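Local coordinates for protein histidine acid phosphatase (Hafnia alvei, PDB 4ARU) that belongs to branch 2 of the histidine phosphatase superfamily, whose members are built from a mixed alpha/beta domain and a mainly helical one, at residues A132-S136 with A409-P413; M137-H143 with L199-G205. The contacts are given in a common frame with arbitrary orientation. Residues are numbered along the deposited sequence.

Contact 1 (A132-S136 with A409-P413)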
loop_
_atom_site.group_PDB
_atom_site.type_symbol
_atom_site.label_atom_id
_atom_site.label_comp_id
_atom_site.label_asym_id
_atom_site.label_seq_id
_atom_site.Cartn_x
_atom_site.Cartn_y
_atom_site.Cartn_z
ATOM N N ALA A 132 -13.717 12.605 1.138
ATOM C CA ALA A 132 -15.000 12.493 1.859
ATOM C C ALA A 132 -15.466 13.780 2.562
ATOM O O ALA A 132 -16.581 13.874 3.079
ATOM C CB ALA A 132 -14.934 11.348 2.861
ATOM N N GLY A 133 -14.552 14.742 2.678
ATOM C CA GLY A 133 -14.877 16.032 3.290
ATOM C C GLY A 133 -14.706 16.134 4.795
ATOM O O GLY A 133 -15.220 17.091 5.407
ATOM N N ILE A 134 -13.948 15.201 5.391
ATOM C CA ILE A 134 -13.751 15.192 6.838
ATOM C C ILE A 134 -12.846 16.357 7.239
ATOM O O ILE A 134 -13.091 17.054 8.234
ATOM C CB ILE A 134 -13.125 13.873 7.322
ATOM C CG1 ILE A 134 -14.004 12.637 6.975
ATOM C CG2 ILE A 134 -12.787 13.883 8.815
ATOM C CD1 ILE A 134 -15.393 12.606 7.618
ATOM N N CYS A 135 -11.816 16.572 6.430
ATOM C CA CYS A 135 -10.872 17.628 6.685
ATOM C C CYS A 135 -10.242 18.071 5.374
ATOM O O CYS A 135 -10.324 17.385 4.350
ATOM C CB CYS A 135 -9.803 17.153 7.660
ATOM S SG CYS A 135 -8.757 15.807 7.074
ATOM N N SER A 136 -9.573 19.213 5.408
ATOM C CA SER A 136 -8.985 19.746 4.191
ATOM C C SER A 136 -7.550 20.162 4.457
ATOM O O SER A 136 -7.208 20.459 5.592
ATOM C CB SER A 136 -9.755 20.954 3.706
ATOM O OG SER A 136 -9.288 21.264 2.401
ATOM N N ALA A 409 -8.273 17.341 13.370
ATOM C CA ALA A 409 -9.349 17.750 12.455
ATOM C C ALA A 409 -9.784 16.647 11.503
ATOM O O ALA A 409 -10.866 16.758 10.907
ATOM C CB ALA A 409 -8.932 18.988 11.664
ATOM N N CYS A 410 -8.967 15.593 11.361
ATOM C CA CYS A 410 -9.224 14.534 10.419
ATOM C C CYS A 410 -9.709 13.257 11.071
ATOM O O CYS A 410 -9.818 12.250 10.384
ATOM C CB CYS A 410 -7.923 14.264 9.671
ATOM S SG CYS A 410 -7.384 15.667 8.652
ATOM N N GLN A 411 -9.989 13.312 12.377
ATOM C CA GLN A 411 -10.626 12.199 13.075
ATOM C C GLN A 411 -12.069 12.034 12.601
ATOM O O GLN A 411 -12.742 13.012 12.284
ATOM C CB GLN A 411 -10.565 12.392 14.586
ATOM C CG GLN A 411 -9.154 12.405 15.137
ATOM C CD GLN A 411 -8.526 11.019 15.344
ATOM O OE1 GLN A 411 -9.018 9.954 14.882
ATOM N NE2 GLN A 411 -7.384 11.022 15.995
ATOM N N LEU A 412 -12.510 10.779 12.501
ATOM C CA LEU A 412 -13.892 10.537 12.082
ATOM C C LEU A 412 -14.855 11.030 13.146
ATOM O O LEU A 412 -14.680 10.724 14.322
ATOM C CB LEU A 412 -14.101 9.069 11.749
ATOM C CG LEU A 412 -13.275 8.512 10.598
ATOM C CD1 LEU A 412 -13.664 7.072 10.314
ATOM C CD2 LEU A 412 -13.348 9.371 9.330
ATOM N N PRO A 413 -15.842 11.855 12.739
ATOM C CA PRO A 413 -16.760 12.498 13.657
ATOM C C PRO A 413 -17.604 11.510 14.425
ATOM O O PRO A 413 -18.021 10.511 13.853
ATOM C CB PRO A 413 -17.694 13.292 12.726
ATOM C CG PRO A 413 -16.928 13.516 11.496
ATOM C CD PRO A 413 -16.056 12.296 11.343
ATOM O OXT PRO A 413 -17.887 11.765 15.603
#
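A disulfide can fasten the end of a chain to a loop far away in sequence, and here the bridge joins Cys135 to Cys410, 275 residues later. Cys135 SG and Cys410 SG lie 2.1 Å apart, with a chi3 of 100° close to the unstrained value, and bring the two CA atoms to 5.1 Å. Beside this bridge Ile134 is the bump. Its side chain enters a shallow hollow formed by the curved tail: Ile134 CG2 rests 3.6 Å from Gln411 O and 3.7 Å from Cys410 O, Ile134 CG1 meets Leu412 CD2 at 4.1 Å, and Ile134 CD1 touches Pro413 CD at 3.8 Å. At the other end, Cys135 CB sits 3.4 Å from Ala409 O. No hydrogen bond crosses between the segments, so one covalent link and close shape carry the contact. The tail follows helix 395-405 and lies against helix 264-282, where Cys410 packs on His269 and Thr272 and Leu412 on Pro273, while 132-136 leads towards helix 139-150.

Contact 2 (M137-H143 with L199-G205)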
loop_
_atom_site.group_PDB
_atom_site.type_symbol
_atom_site.label_atom_id
_atom_site.label_comp_id
_atom_site.label_asym_id
_atom_site.label_seq_id
_atom_site.Cartn_x
_atom_site.Cartn_y
_atom_site.Cartn_z
ATOM N N MET A 137 -6.748 20.205 3.412
ATOM C CA MET A 137 -5.362 20.653 3.522
ATOM C C MET A 137 -5.267 22.084 3.024
ATOM O O MET A 137 -6.129 22.560 2.277
ATOM C CB MET A 137 -4.486 19.765 2.683
ATOM C CG MET A 137 -4.415 18.331 3.238
ATOM S SD MET A 137 -3.194 17.342 2.401
ATOM C CE MET A 137 -3.932 17.091 0.814
ATOM N N ASP A 138 -4.259 22.779 3.532
ATOM C CA ASP A 138 -3.973 24.156 3.119
ATOM C C ASP A 138 -2.955 24.069 1.984
ATOM O O ASP A 138 -1.900 23.471 2.134
ATOM C CB ASP A 138 -3.442 24.960 4.303
ATOM C CG ASP A 138 -2.970 26.337 3.904
ATOM O OD1 ASP A 138 -1.852 26.439 3.371
ATOM O OD2 ASP A 138 -3.729 27.313 4.124
ATOM N N LYS A 139 -3.303 24.656 0.835
ATOM C CA LYS A 139 -2.523 24.534 -0.394
ATOM C C LYS A 139 -1.081 25.014 -0.199
ATOM O O LYS A 139 -0.140 24.364 -0.639
ATOM C CB LYS A 139 -3.170 25.338 -1.527
ATOM C CG LYS A 139 -4.562 24.890 -1.955
ATOM C CD LYS A 139 -5.000 25.673 -3.197
ATOM C CE LYS A 139 -3.995 25.428 -4.340
ATOM N NZ LYS A 139 -4.519 25.499 -5.750
ATOM N N SER A 140 -0.906 26.167 0.465
ATOM C CA SER A 140 0.464 26.644 0.665
ATOM C C SER A 140 1.275 25.657 1.535
ATOM O O SER A 140 2.484 25.410 1.292
ATOM C CB SER A 140 0.489 28.045 1.264
ATOM O OG SER A 140 0.052 28.026 2.608
ATOM N N GLN A 141 0.618 25.069 2.533
ATOM C CA GLN A 141 1.289 24.113 3.380
ATOM C C GLN A 141 1.661 22.821 2.639
ATOM O O GLN A 141 2.692 22.238 2.889
ATOM C CB GLN A 141 0.486 23.865 4.662
ATOM C CG GLN A 141 0.385 25.092 5.531
ATOM C CD GLN A 141 -0.291 24.800 6.860
ATOM O OE1 GLN A 141 0.052 23.844 7.567
ATOM N NE2 GLN A 141 -1.227 25.634 7.219
ATOM N N VAL A 142 0.804 22.362 1.730
ATOM C CA VAL A 142 1.137 21.231 0.901
ATOM C C VAL A 142 2.403 21.491 0.098
ATOM O O VAL A 142 3.307 20.673 0.052
ATOM C CB VAL A 142 -0.030 20.832 -0.058
ATOM C CG1 VAL A 142 0.400 19.705 -0.957
ATOM C CG2 VAL A 142 -1.277 20.494 0.791
ATOM N N HIS A 143 2.424 22.619 -0.593
ATOM C CA HIS A 143 3.593 22.931 -1.438
ATOM C C HIS A 143 4.888 22.936 -0.564
ATOM O O HIS A 143 5.895 22.327 -0.930
ATOM C CB HIS A 143 3.406 24.318 -2.064
ATOM C CG HIS A 143 2.464 24.360 -3.232
ATOM N ND1 HIS A 143 2.773 23.781 -4.445
ATOM C CD2 HIS A 143 1.220 24.882 -3.374
ATOM C CE1 HIS A 143 1.786 24.004 -5.303
ATOM N NE2 HIS A 143 0.820 24.643 -4.672
ATOM N N LEU A 199 4.340 20.532 -8.837
ATOM C CA LEU A 199 3.269 20.112 -7.988
ATOM C C LEU A 199 2.010 20.915 -8.374
ATOM O O LEU A 199 2.013 22.135 -8.379
ATOM C CB LEU A 199 3.655 20.358 -6.515
ATOM C CG LEU A 199 2.716 19.863 -5.433
ATOM C CD1 LEU A 199 2.601 18.383 -5.520
ATOM C CD2 LEU A 199 3.183 20.258 -4.045
ATOM N N ALA A 200 0.928 20.203 -8.718
ATOM C CA ALA A 200 -0.326 20.794 -9.131
ATOM C C ALA A 200 -1.400 20.514 -8.103
ATOM O O ALA A 200 -1.527 19.385 -7.664
ATOM C CB ALA A 200 -0.729 20.230 -10.488
ATOM N N ILE A 201 -2.125 21.541 -7.678
ATOM C CA ILE A 201 -3.196 21.388 -6.703
ATOM C C ILE A 201 -4.443 22.090 -7.203
ATOM O O ILE A 201 -4.357 23.163 -7.791
ATOM C CB ILE A 201 -2.787 21.967 -5.331
ATOM C CG1 ILE A 201 -1.406 21.455 -4.942
ATOM C CG2 ILE A 201 -3.856 21.640 -4.300
ATOM C CD1 ILE A 201 -0.951 21.918 -3.564
ATOM N N ASN A 202 -5.609 21.506 -6.945
ATOM C CA ASN A 202 -6.879 22.162 -7.290
ATOM C C ASN A 202 -7.202 23.292 -6.315
ATOM O O ASN A 202 -6.458 23.561 -5.377
ATOM C CB ASN A 202 -8.006 21.150 -7.384
ATOM C CG ASN A 202 -8.464 20.645 -6.025
ATOM O OD1 ASN A 202 -7.738 20.732 -5.040
ATOM N ND2 ASN A 202 -9.678 20.113 -5.979
ATOM N N ASP A 203 -8.290 24.000 -6.565
ATOM C CA ASP A 203 -8.553 25.219 -5.797
ATOM C C ASP A 203 -8.794 24.929 -4.306
ATOM O O ASP A 203 -8.320 25.675 -3.450
ATOM C CB ASP A 203 -9.709 26.025 -6.410
ATOM C CG ASP A 203 -11.008 25.221 -6.521
ATOM O OD1 ASP A 203 -10.945 23.959 -6.583
ATOM O OD2 ASP A 203 -12.094 25.868 -6.533
ATOM N N ASP A 204 -9.490 23.832 -4.015
ATOM C CA ASP A 204 -9.863 23.474 -2.637
ATOM C C ASP A 204 -8.655 22.936 -1.845
ATOM O O ASP A 204 -8.616 23.030 -0.610
ATOM C CB ASP A 204 -10.987 22.419 -2.638
ATOM C CG ASP A 204 -12.227 22.844 -3.454
ATOM O OD1 ASP A 204 -12.573 24.048 -3.470
ATOM O OD2 ASP A 204 -12.870 21.959 -4.074
ATOM N N GLY A 205 -7.678 22.371 -2.555
ATOM C CA GLY A 205 -6.506 21.770 -1.921
ATOM C C GLY A 205 -6.697 20.287 -1.652
ATOM O O GLY A 205 -5.826 19.656 -1.036
#
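Lys139 makes the two hydrogen bonds that cross this contact, both from its ammonium group to backbone carbonyls: Lys139 NZ lies 2.8 Å from Asn202 O and 3.1 Å from Ile201 O. Its aliphatic stem is used as well, since Lys139 CD passes 3.3 Å from Asp203 O and Lys139 CG packs 3.7 Å from Gly205 CA. That close approach suits glycine: a CB there would collide with Met137 O, and the backbone angles of Gly205, 92/7, themselves call for it. Each partner also organises its own turn. Asp138 is the N-cap of helix 139-150, its OD1 accepting from Gln141 N at 2.9 Å, whereas Asn202 OD1 accepts from Gly205 N at 3.0 Å in an Asx motif. Farther along, helical residues 139-143 run nearly antiparallel to strand 199-201, at 162°, with a closest axis approach of 9.8 Å. Val142 CG1 meets Ile201 CD1 at 3.7 Å and Leu199 CD2 at 4.2 Å; Ile201 CD1 also sits over a face of the His143 ring, 3.7 Å from its centroid, in a CH-pi contact. Val208 of the adjoining strand and Tyr265 of helix 264-282 extend this packing. The chemistry implies two overlapping parts: the lysine ammonium meets carbonyls where the strand ends, while Val142, Leu199, Ile201 and the His143 ring pack beyond, with Ile201 belonging to both.

The two contacts share one run of chain: residues 132-136 of contact 1 pass directly into 137-143 of contact 2, and the centres lie 16 Å apart. They meet in space too, for Ser136 OG packs 3.6 Å from Asp204 O, and the same Ser136 OG hydrogen-bonds to Asn206, just past the turn of contact 2. Helix 264-282 touches both, with His269 meeting Cys410 in one and Met137 in the other. Contact 1 is covalent and lies at the surface; contact 2 is noncovalent and partly buried. Both are peripheral, about 21 and 23 Å from the centre of the chain to their own centres, and none of their residues belongs to the potassium site.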